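Local coordinates for putative transcriptional regulator (TetR/AcrR family) (Acinetobacter sp., PDB 3KNW), which probably binds DNA and regulates transcription as a dimeric, all-helical member of the TetR/AcrR family, at residues 162-165 with 166-170; 134-137 with 138-142; 181-185 with 186-190; 122-125 with 126-130. All coordinates share one frame; numbering follows the deposited sequence.

All four contacts are local ones within the regulatory part of a TetR-like fold. Contacts 4 and 2 follow one another on helix 126-153, their centres about 17 Å apart, while contacts 1 and 3 lie near the two ends of helix 162-183, about 22 Å apart between centres. Contacts 1 and 2 pack directly, Tyr-170 CE1 lying 3.4 Å from Leu-139 CD2. Contact 4 touches helix 58-81 and the segment leading to the predicted helix-turn-helix at 36-55. Each contact also touches the second subunit. Contacts 3 and 4, about 28 Å apart between centres within one chain, meet across the dimer, through Lys-184 with Glu-126 and the bonds of Arg-129.

Contact 1 (162-165 with 166-170); sequences PDVL and AQVIY
Ile-169 N donates to Leu-165 O at 2.8 Å, nearly straight at 174°, one rung of the i to i+4 ladder that opens helix 162-183. Val-168 N to Val-164 O, at 3.0 Å, is equally straight, and Ala-166 N to Pro-162 O completes the first turn. Val-164 O is shared, for Gln-167 N also reaches it in a weak, strongly bent bond. A side chain joins the backbone bonds: the terminal amide of Gln-167 folds back along the helix, so that NE2 gives a hydrogen bond of 2.9 Å to Asp-163 O. The side chain thus takes the carbonyl that the residue's own backbone N does not bond. That carbonyl is approached from above its own plane, whereas the acceptor lies almost in the plane of the Gln amide. CG sits beside the backbone N (chi1 -77°), the chain is then extended, and the turn at chi3 aims the NH2 at the oxygen.

Outward from this polar frame lies apolar packing. Leu-165 and Ile-169 pass each other at a slant on one face, and Leu-165 also meets Thr-158 and Val-160 of the preceding loop, while Ile-169 faces Leu-95 of helix 87-100. On another side, Val-164 and Val-168 stand one turn apart, CG1 to CG2 4.3 Å; these residues meet Gln-191 and Ser-195 of the second subunit, consistent with the helical-bundle dimer interface common in TetR-family proteins. The Leu-165 branch point CG comes 3.9 Å from CD1 of Ile-169.

Contact 2 (134-137 with 138-142); sequences DGVK and RLIAR
Ile-140 brings CG1 of its longer branch to 3.6 Å from Val-136 O, and the terminal CD1 goes on to meet Val-136 CG1 at 4.2 Å. The two residues sit one turn apart on the long alpha-helix 126-153 of the TetR-like regulatory domain. Chi1 of -68° sets CG1 of Ile-140 beside its own backbone N and therefore back toward the preceding turn; in Val-136 it is CG1, anti to the backbone N, that turns to receive it. The contact is loose and apolar. Both side chains also meet Tyr-170 of helix 162-183 and pack on Tyr-183 of the second subunit.

The main chain holds this spacing. Ile-140 N donates to Val-136 O at 3.1 Å, Leu-139 N to Gly-135 O and Arg-138 N to Asp-134 O, while Ala-141 N to Lys-137 O is the longest of the four at 3.3 Å. Leu-139 packs on both Leu-77 of helix 58-81 and Tyr-170, and Lys-137 bends at three of its torsions and makes a cation-pi contact with Tyr-183 of the second subunit.

Arg-138 touches the preceding turn with its aliphatic base: CB lies 3.6 Å and CG 3.8 Å from Asp-134 O as they pass it. The chain then bends at chi3, and the side chain packs against Ile-70 and Gln-74 of helix 58-81. One turn on from Lys-137, the methyl CB of Ala-141 rests 3.5 Å from Lys-137 O.

Contact 3 (181-185 with 186-190); sequences KLYKH and KAPLF
From Tyr-183 to Pro-188 the chain leaves helix 162-183 through Lys-184, whose phi is positive at 62°, runs extended at His-185 and enters helix 187-200 with Lys-186 at its N-cap. The short link folds the Tyr-183 ring against the proline: CD2 and CE2 each come 3.6 Å from Pro-188 CG, the ring meeting it at an oblique angle. The imidazole of His-185 sets its edge against the first residue of the new helix, with CE1 3.3 Å from Ala-187 CB. It gets there because CG of His-185 sits between backbone N and carbonyl carbon (chi1 59°), bending the ring toward the next residues. Pro-188 CD rests 3.7 Å from His-185 O. The extended Lys-186 chain carries NZ to a hydrogen bond with Val-99 O, while the Lys-186 carbonyl accepts from Phe-190 N at 2.9 Å. Across the dimer, Arg-129 of the second subunit donates to Tyr-183 O, and Gln-171 of the second subunit to Pro-188 O. No clear hydrogen bond joins the two segments, whose side chains meet through carbon contacts. First-turn N-H groups have no i-4 carbonyl within the helix, so the missing N-H of Pro-188 costs no helical bond.

Contact 4 (122-125 with 126-130); sequences ADLS and EDMRL
The N-cap of helix 126-153 is Ser-125, whose OG accepts from Met-128 N at 3.0 Å with an N-H...O angle of 160°. The side chain reaches the first-turn amide because chi1 of 70° holds OG between the backbone N and the carbonyl carbon; Glu-59 OE2 of helix 58-81 is a second partner of the same hydroxyl. Ser-125 O takes the first regular helical bond, from Arg-129 N at 3.1 Å. Beneath the cap lies a small apolar cluster: Leu-124 CG approaches CB of Met-128, a selenomethionine, at 4.2 Å, the two side chains crossing at about a right angle, and both touch Met-117. Through Met-128 the start of this helix, part of the TetR-like regulatory domain, leans on Phe-32, just ahead of the predicted helix-turn-helix, and on Cys-63 of helix 58-81. On the outer side Glu-126 and Arg-129, three residues apart, form a salt bridge, NE to OE2 3.1 Å. OE2 lies in the guanidinium plane and is met on its syn side, but NE stands 30° out of the carboxylate plane. Both ends are shared with the second subunit: Glu-126 OE2 pairs with its Lys-184, and Arg-129 NH2 donates to its Leu-182 O.

Contact 1 (162-165 with 166-170)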
loop_
_atom_site.group_PDB
_atom_site.type_symbol
_atom_site.label_atom_id
_atom_site.label_comp_id
_atom_site.label_asym_id
_atom_site.label_seq_id
_atom_site.Cartn_x
_atom_site.Cartn_y
_atom_site.Cartn_z
ATOM N N PRO A 162 14.092 -17.549 6.161
ATOM C CA PRO A 162 14.055 -16.160 6.513
ATOM C C PRO A 162 13.781 -15.179 5.450
ATOM O O PRO A 162 13.186 -14.129 5.730
ATOM C CB PRO A 162 15.459 -15.889 7.041
ATOM C CG PRO A 162 15.960 -17.108 7.444
ATOM C CD PRO A 162 15.208 -18.224 6.824
ATOM N N ASP A 163 14.234 -15.445 4.242
ATOM C CA ASP A 163 14.121 -14.473 3.186
ATOM C C ASP A 163 12.667 -14.426 2.683
ATOM O O ASP A 163 12.209 -13.379 2.191
ATOM C CB ASP A 163 15.165 -14.773 2.111
ATOM C CG ASP A 163 16.596 -14.783 2.695
ATOM O OD1 ASP A 163 17.245 -13.687 2.540
ATOM O OD2 ASP A 163 17.010 -15.845 3.407
ATOM N N VAL A 164 11.941 -15.544 2.806
ATOM C CA VAL A 164 10.516 -15.607 2.487
ATOM C C VAL A 164 9.737 -14.960 3.618
ATOM O O VAL A 164 8.842 -14.149 3.416
ATOM C CB VAL A 164 10.066 -17.094 2.193
ATOM C CG1 VAL A 164 8.564 -17.240 2.047
ATOM C CG2 VAL A 164 10.736 -17.587 0.937
ATOM N N LEU A 165 10.092 -15.242 4.855
ATOM C CA LEU A 165 9.188 -14.821 5.924
ATOM C C LEU A 165 9.266 -13.295 6.062
ATOM O O LEU A 165 8.275 -12.642 6.295
ATOM C CB LEU A 165 9.501 -15.564 7.193
ATOM C CG LEU A 165 8.573 -15.416 8.374
ATOM C CD1 LEU A 165 7.131 -15.772 8.051
ATOM C CD2 LEU A 165 9.101 -16.318 9.498
ATOM N N ALA A 166 10.438 -12.719 5.902
ATOM C CA ALA A 166 10.560 -11.299 6.047
ATOM C C ALA A 166 9.723 -10.581 5.006
ATOM O O ALA A 166 9.209 -9.521 5.272
ATOM C CB ALA A 166 11.974 -10.900 5.930
ATOM N N GLN A 167 9.561 -11.173 3.817
ATOM C CA GLN A 167 8.739 -10.564 2.762
ATOM C C GLN A 167 7.248 -10.687 3.086
ATOM O O GLN A 167 6.475 -9.732 2.905
ATOM C CB GLN A 167 8.967 -11.246 1.404
ATOM C CG GLN A 167 10.268 -10.853 0.672
ATOM C CD GLN A 167 10.464 -11.663 -0.605
ATOM O OE1 GLN A 167 9.853 -11.367 -1.679
ATOM N NE2 GLN A 167 11.293 -12.682 -0.511
ATOM N N VAL A 168 6.860 -11.884 3.503
ATOM C CA VAL A 168 5.544 -12.091 3.883
ATOM C C VAL A 168 5.144 -11.099 4.965
ATOM O O VAL A 168 4.142 -10.373 4.853
ATOM C CB VAL A 168 5.373 -13.460 4.463
ATOM C CG1 VAL A 168 3.978 -13.486 5.141
ATOM C CG2 VAL A 168 5.533 -14.482 3.370
ATOM N N ILE A 169 5.938 -11.058 6.016
ATOM C CA ILE A 169 5.618 -10.165 7.113
ATOM C C ILE A 169 5.588 -8.705 6.623
ATOM O O ILE A 169 4.572 -7.969 6.832
ATOM C CB ILE A 169 6.589 -10.334 8.262
ATOM C CG1 ILE A 169 6.360 -11.655 8.943
ATOM C CG2 ILE A 169 6.443 -9.229 9.267
ATOM C CD1 ILE A 169 7.452 -11.969 9.936
ATOM N N TYR A 170 6.628 -8.300 5.904
ATOM C CA TYR A 170 6.658 -6.919 5.475
ATOM C C TYR A 170 5.515 -6.571 4.478
ATOM O O TYR A 170 4.935 -5.500 4.541
ATOM C CB TYR A 170 8.025 -6.537 4.940
ATOM C CG TYR A 170 8.161 -5.067 4.683
ATOM C CD1 TYR A 170 8.509 -4.193 5.688
ATOM C CD2 TYR A 170 7.976 -4.549 3.430
ATOM C CE1 TYR A 170 8.674 -2.818 5.441
ATOM C CE2 TYR A 170 8.137 -3.173 3.186
ATOM C CZ TYR A 170 8.513 -2.334 4.190
ATOM O OH TYR A 170 8.652 -0.988 3.941
#

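Contact 2 (134-137 with 138-142)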
loop_
_atom_site.group_PDB
_atom_site.type_symbol
_atom_site.label_atom_id
_atom_site.label_comp_id
_atom_site.label_asym_id
_atom_site.label_seq_id
_atom_site.Cartn_x
_atom_site.Cartn_y
_atom_site.Cartn_z
ATOM N N ASP A 134 16.076 0.788 -2.618
ATOM C CA ASP A 134 17.165 0.196 -1.907
ATOM C C ASP A 134 16.909 0.252 -0.397
ATOM O O ASP A 134 17.193 -0.720 0.280
ATOM C CB ASP A 134 18.483 0.839 -2.296
ATOM C CG ASP A 134 18.995 0.358 -3.702
ATOM O OD1 ASP A 134 18.582 -0.762 -4.182
ATOM O OD2 ASP A 134 19.819 1.117 -4.313
ATOM N N GLY A 135 16.317 1.326 0.112
ATOM C CA GLY A 135 15.965 1.404 1.520
ATOM C C GLY A 135 15.080 0.240 1.911
ATOM O O GLY A 135 15.317 -0.480 2.914
ATOM N N VAL A 136 14.083 -0.014 1.075
ATOM C CA VAL A 136 13.112 -1.032 1.406
ATOM C C VAL A 136 13.788 -2.380 1.309
ATOM O O VAL A 136 13.561 -3.236 2.161
ATOM C CB VAL A 136 11.877 -0.989 0.492
ATOM C CG1 VAL A 136 11.046 -2.159 0.731
ATOM C CG2 VAL A 136 11.096 0.240 0.742
ATOM N N LYS A 137 14.606 -2.582 0.288
ATOM C CA LYS A 137 15.359 -3.861 0.193
ATOM C C LYS A 137 16.270 -4.103 1.417
ATOM O O LYS A 137 16.419 -5.212 1.882
ATOM C CB LYS A 137 16.222 -3.915 -1.063
ATOM C CG LYS A 137 15.499 -3.972 -2.382
ATOM C CD LYS A 137 14.836 -5.305 -2.660
ATOM C CE LYS A 137 14.858 -5.625 -4.199
ATOM N NZ LYS A 137 14.653 -4.386 -5.108
ATOM N N ARG A 138 16.874 -3.056 1.943
ATOM C CA ARG A 138 17.684 -3.229 3.123
ATOM C C ARG A 138 16.895 -3.602 4.391
ATOM O O ARG A 138 17.350 -4.438 5.186
ATOM C CB ARG A 138 18.501 -1.985 3.371
ATOM C CG ARG A 138 19.823 -1.996 2.638
ATOM C CD ARG A 138 20.719 -0.966 3.272
ATOM N NE ARG A 138 20.383 0.413 2.924
ATOM C CZ ARG A 138 20.639 1.473 3.711
ATOM N NH1 ARG A 138 20.330 2.703 3.294
ATOM N NH2 ARG A 138 21.177 1.321 4.937
ATOM N N LEU A 139 15.731 -2.979 4.571
ATOM C CA LEU A 139 14.873 -3.270 5.683
ATOM C C LEU A 139 14.410 -4.701 5.630
ATOM O O LEU A 139 14.529 -5.430 6.592
ATOM C CB LEU A 139 13.729 -2.292 5.726
ATOM C CG LEU A 139 12.734 -2.539 6.844
ATOM C CD1 LEU A 139 13.390 -2.396 8.201
ATOM C CD2 LEU A 139 11.545 -1.619 6.693
ATOM N N ILE A 140 13.992 -5.188 4.498
ATOM C CA ILE A 140 13.538 -6.585 4.456
ATOM C C ILE A 140 14.714 -7.509 4.858
ATOM O O ILE A 140 14.535 -8.500 5.536
ATOM C CB ILE A 140 12.959 -6.930 3.068
ATOM C CG1 ILE A 140 11.633 -6.146 2.855
ATOM C CG2 ILE A 140 12.736 -8.403 2.921
ATOM C CD1 ILE A 140 11.016 -6.301 1.397
ATOM N N ALA A 141 15.915 -7.141 4.463
ATOM C CA ALA A 141 17.099 -7.946 4.694
ATOM C C ALA A 141 17.533 -7.907 6.177
ATOM O O ALA A 141 17.908 -8.916 6.718
ATOM C CB ALA A 141 18.269 -7.490 3.735
ATOM N N ARG A 142 17.451 -6.755 6.838
ATOM C CA ARG A 142 17.579 -6.711 8.311
ATOM C C ARG A 142 16.513 -7.598 8.975
ATOM O O ARG A 142 16.835 -8.366 9.830
ATOM C CB ARG A 142 17.417 -5.289 8.866
ATOM C CG ARG A 142 18.452 -4.275 8.468
ATOM C CD ARG A 142 19.725 -4.483 9.186
ATOM N NE ARG A 142 19.746 -4.056 10.600
ATOM C CZ ARG A 142 19.781 -2.785 11.021
ATOM N NH1 ARG A 142 19.833 -2.526 12.320
ATOM N NH2 ARG A 142 19.740 -1.779 10.151
#

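Contact 3 (181-185 with 186-190)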
loop_
_atom_site.group_PDB
_atom_site.type_symbol
_atom_site.label_atom_id
_atom_site.label_comp_id
_atom_site.label_asym_id
_atom_site.label_seq_id
_atom_site.Cartn_x
_atom_site.Cartn_y
_atom_site.Cartn_z
ATOM N N LYS A 181 -5.544 3.152 6.651
ATOM C CA LYS A 181 -5.844 4.483 6.124
ATOM C C LYS A 181 -7.226 4.566 5.475
ATOM O O LYS A 181 -7.971 5.536 5.662
ATOM C CB LYS A 181 -4.798 4.898 5.079
ATOM C CG LYS A 181 -3.406 4.998 5.632
ATOM C CD LYS A 181 -3.395 5.749 7.014
ATOM C CE LYS A 181 -2.156 6.664 7.191
ATOM N NZ LYS A 181 -2.175 7.295 8.548
ATOM N N LEU A 182 -7.557 3.550 4.709
ATOM C CA LEU A 182 -8.836 3.515 4.040
ATOM C C LEU A 182 -9.960 3.491 5.074
ATOM O O LEU A 182 -10.929 4.221 4.912
ATOM C CB LEU A 182 -8.950 2.293 3.157
ATOM C CG LEU A 182 -10.212 2.325 2.299
ATOM C CD1 LEU A 182 -10.051 3.491 1.247
ATOM C CD2 LEU A 182 -10.499 0.948 1.612
ATOM N N TYR A 183 -9.825 2.661 6.105
ATOM C CA TYR A 183 -10.852 2.496 7.185
ATOM C C TYR A 183 -10.722 3.612 8.231
ATOM O O TYR A 183 -11.636 3.905 8.943
ATOM C CB TYR A 183 -10.666 1.209 7.950
ATOM C CG TYR A 183 -10.746 -0.099 7.173
ATOM C CD1 TYR A 183 -11.046 -0.135 5.847
ATOM C CD2 TYR A 183 -10.498 -1.331 7.808
ATOM C CE1 TYR A 183 -11.189 -1.337 5.171
ATOM C CE2 TYR A 183 -10.630 -2.542 7.108
ATOM C CZ TYR A 183 -10.970 -2.504 5.793
ATOM O OH TYR A 183 -11.071 -3.642 5.050
ATOM N N LYS A 184 -9.599 4.270 8.295
ATOM C CA LYS A 184 -9.360 5.269 9.299
ATOM C C LYS A 184 -9.392 4.681 10.682
ATOM O O LYS A 184 -9.636 5.391 11.601
ATOM C CB LYS A 184 -10.327 6.463 9.212
ATOM C CG LYS A 184 -10.627 6.913 7.852
ATOM C CD LYS A 184 -10.917 8.424 7.729
ATOM C CE LYS A 184 -12.170 8.861 8.490
ATOM N NZ LYS A 184 -12.518 10.354 8.332
ATOM N N HIS A 185 -9.042 3.410 10.844
ATOM C CA HIS A 185 -8.622 2.926 12.166
ATOM C C HIS A 185 -7.773 1.697 11.931
ATOM O O HIS A 185 -7.760 1.195 10.826
ATOM C CB HIS A 185 -9.834 2.598 13.028
ATOM C CG HIS A 185 -10.714 1.571 12.420
ATOM N ND1 HIS A 185 -10.645 0.245 12.773
ATOM C CD2 HIS A 185 -11.704 1.675 11.494
ATOM C CE1 HIS A 185 -11.534 -0.436 12.061
ATOM N NE2 HIS A 185 -12.188 0.410 11.279
ATOM N N LYS A 186 -7.092 1.196 12.952
ATOM C CA LYS A 186 -6.003 0.300 12.755
ATOM C C LYS A 186 -6.356 -1.132 12.996
ATOM O O LYS A 186 -5.483 -2.002 13.159
ATOM C CB LYS A 186 -4.815 0.739 13.605
ATOM C CG LYS A 186 -4.305 2.104 13.208
ATOM C CD LYS A 186 -3.332 2.598 14.228
ATOM C CE LYS A 186 -2.656 3.892 13.864
ATOM N NZ LYS A 186 -1.646 4.255 14.940
ATOM N N ALA A 187 -7.624 -1.433 12.943
ATOM C CA ALA A 187 -8.052 -2.847 13.088
ATOM C C ALA A 187 -7.174 -3.764 12.204
ATOM O O ALA A 187 -6.641 -4.771 12.673
ATOM C CB ALA A 187 -9.600 -3.022 12.768
ATOM N N PRO A 188 -6.971 -3.420 10.942
ATOM C CA PRO A 188 -6.160 -4.374 10.106
ATOM C C PRO A 188 -4.749 -4.630 10.592
ATOM O O PRO A 188 -4.239 -5.744 10.436
ATOM C CB PRO A 188 -6.171 -3.706 8.730
ATOM C CG PRO A 188 -7.427 -2.941 8.683
ATOM C CD PRO A 188 -7.711 -2.452 10.104
ATOM N N LEU A 189 -4.133 -3.609 11.176
ATOM C CA LEU A 189 -2.761 -3.657 11.727
ATOM C C LEU A 189 -2.756 -4.425 13.024
ATOM O O LEU A 189 -1.884 -5.230 13.250
ATOM C CB LEU A 189 -2.197 -2.253 12.024
ATOM C CG LEU A 189 -1.616 -1.524 10.835
ATOM C CD1 LEU A 189 -1.510 0.012 10.958
ATOM C CD2 LEU A 189 -0.252 -2.118 10.504
ATOM N N PHE A 190 -3.784 -4.236 13.842
ATOM C CA PHE A 190 -3.960 -5.082 14.991
ATOM C C PHE A 190 -4.060 -6.551 14.640
ATOM O O PHE A 190 -3.529 -7.411 15.382
ATOM C CB PHE A 190 -5.175 -4.665 15.827
ATOM C CG PHE A 190 -5.166 -3.191 16.273
ATOM C CD1 PHE A 190 -3.985 -2.520 16.537
ATOM C CD2 PHE A 190 -6.363 -2.523 16.488
ATOM C CE1 PHE A 190 -3.992 -1.227 16.948
ATOM C CE2 PHE A 190 -6.385 -1.208 16.889
ATOM C CZ PHE A 190 -5.217 -0.548 17.138
#

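Contact 4 (122-125 with 126-130)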
loop_
_atom_site.group_PDB
_atom_site.type_symbol
_atom_site.label_atom_id
_atom_site.label_comp_id
_atom_site.label_asym_id
_atom_site.label_seq_id
_atom_site.Cartn_x
_atom_site.Cartn_y
_atom_site.Cartn_z
ATOM N N ALA A 122 4.900 6.935 -11.002
ATOM C CA ALA A 122 5.049 7.267 -12.411
ATOM C C ALA A 122 5.793 8.600 -12.667
ATOM O O ALA A 122 6.361 8.785 -13.748
ATOM C CB ALA A 122 3.660 7.283 -13.107
ATOM N N ASP A 123 5.808 9.512 -11.692
ATOM C CA ASP A 123 6.414 10.828 -11.906
ATOM C C ASP A 123 7.686 11.076 -11.119
ATOM O O ASP A 123 8.366 12.068 -11.298
ATOM C CB ASP A 123 5.378 11.915 -11.615
ATOM C CG ASP A 123 4.246 11.937 -12.661
ATOM O OD1 ASP A 123 4.543 11.982 -13.884
ATOM O OD2 ASP A 123 3.058 11.899 -12.256
ATOM N N LEU A 124 8.030 10.141 -10.272
ATOM C CA LEU A 124 9.244 10.180 -9.504
ATOM C C LEU A 124 10.483 10.053 -10.383
ATOM O O LEU A 124 10.517 9.287 -11.317
ATOM C CB LEU A 124 9.181 8.993 -8.590
ATOM C CG LEU A 124 9.708 9.153 -7.203
ATOM C CD1 LEU A 124 9.018 10.318 -6.524
ATOM C CD2 LEU A 124 9.428 7.792 -6.564
ATOM N N SER A 125 11.496 10.857 -10.117
ATOM C CA SER A 125 12.807 10.665 -10.739
ATOM C C SER A 125 13.268 9.244 -10.464
ATOM O O SER A 125 12.986 8.708 -9.396
ATOM C CB SER A 125 13.807 11.601 -10.111
ATOM O OG SER A 125 14.093 11.209 -8.754
ATOM N N GLU A 126 13.966 8.631 -11.414
ATOM C CA GLU A 126 14.697 7.387 -11.164
ATOM C C GLU A 126 15.597 7.439 -9.941
ATOM O O GLU A 126 15.734 6.432 -9.223
ATOM C CB GLU A 126 15.604 7.025 -12.338
ATOM C CG GLU A 126 15.073 5.967 -13.199
ATOM C CD GLU A 126 14.644 4.734 -12.407
ATOM O OE1 GLU A 126 15.374 4.283 -11.463
ATOM O OE2 GLU A 126 13.553 4.236 -12.755
ATOM N N ASP A 127 16.260 8.575 -9.730
ATOM C CA ASP A 127 17.205 8.680 -8.619
ATOM C C ASP A 127 16.498 8.439 -7.262
ATOM O O ASP A 127 16.976 7.677 -6.411
ATOM C CB ASP A 127 17.921 10.046 -8.628
ATOM C CG ASP A 127 18.943 10.159 -9.765
ATOM O OD1 ASP A 127 19.761 9.201 -9.926
ATOM O OD2 ASP A 127 18.888 11.165 -10.517
HETATM N N MSE A 128 15.356 9.085 -7.089
HETATM C CA MSE A 128 14.595 8.977 -5.875
HETATM C C MSE A 128 13.995 7.575 -5.735
HETATM O O MSE A 128 14.025 6.970 -4.662
HETATM C CB MSE A 128 13.518 10.097 -5.846
HETATM C CG MSE A 128 14.087 11.493 -5.399
HETATM SE SE MSE A 128 12.774 12.871 -5.325
HETATM C CE MSE A 128 11.767 12.142 -3.935
ATOM N N ARG A 129 13.495 7.032 -6.834
ATOM C CA ARG A 129 12.937 5.701 -6.812
ATOM C C ARG A 129 13.968 4.640 -6.425
ATOM O O ARG A 129 13.677 3.757 -5.639
ATOM C CB ARG A 129 12.350 5.344 -8.171
ATOM C CG ARG A 129 11.496 4.090 -8.104
ATOM C CD ARG A 129 11.148 3.664 -9.489
ATOM N NE ARG A 129 12.259 3.035 -10.219
ATOM C CZ ARG A 129 12.814 1.842 -9.924
ATOM N NH1 ARG A 129 13.809 1.380 -10.693
ATOM N NH2 ARG A 129 12.406 1.099 -8.873
ATOM N N LEU A 130 15.137 4.717 -7.020
ATOM C CA LEU A 130 16.289 3.871 -6.632
ATOM C C LEU A 130 16.679 3.984 -5.151
ATOM O O LEU A 130 16.825 2.970 -4.486
ATOM C CB LEU A 130 17.513 4.264 -7.463
ATOM C CG LEU A 130 18.653 3.248 -7.533
ATOM C CD1 LEU A 130 18.186 1.802 -7.951
ATOM C CD2 LEU A 130 19.745 3.814 -8.504
#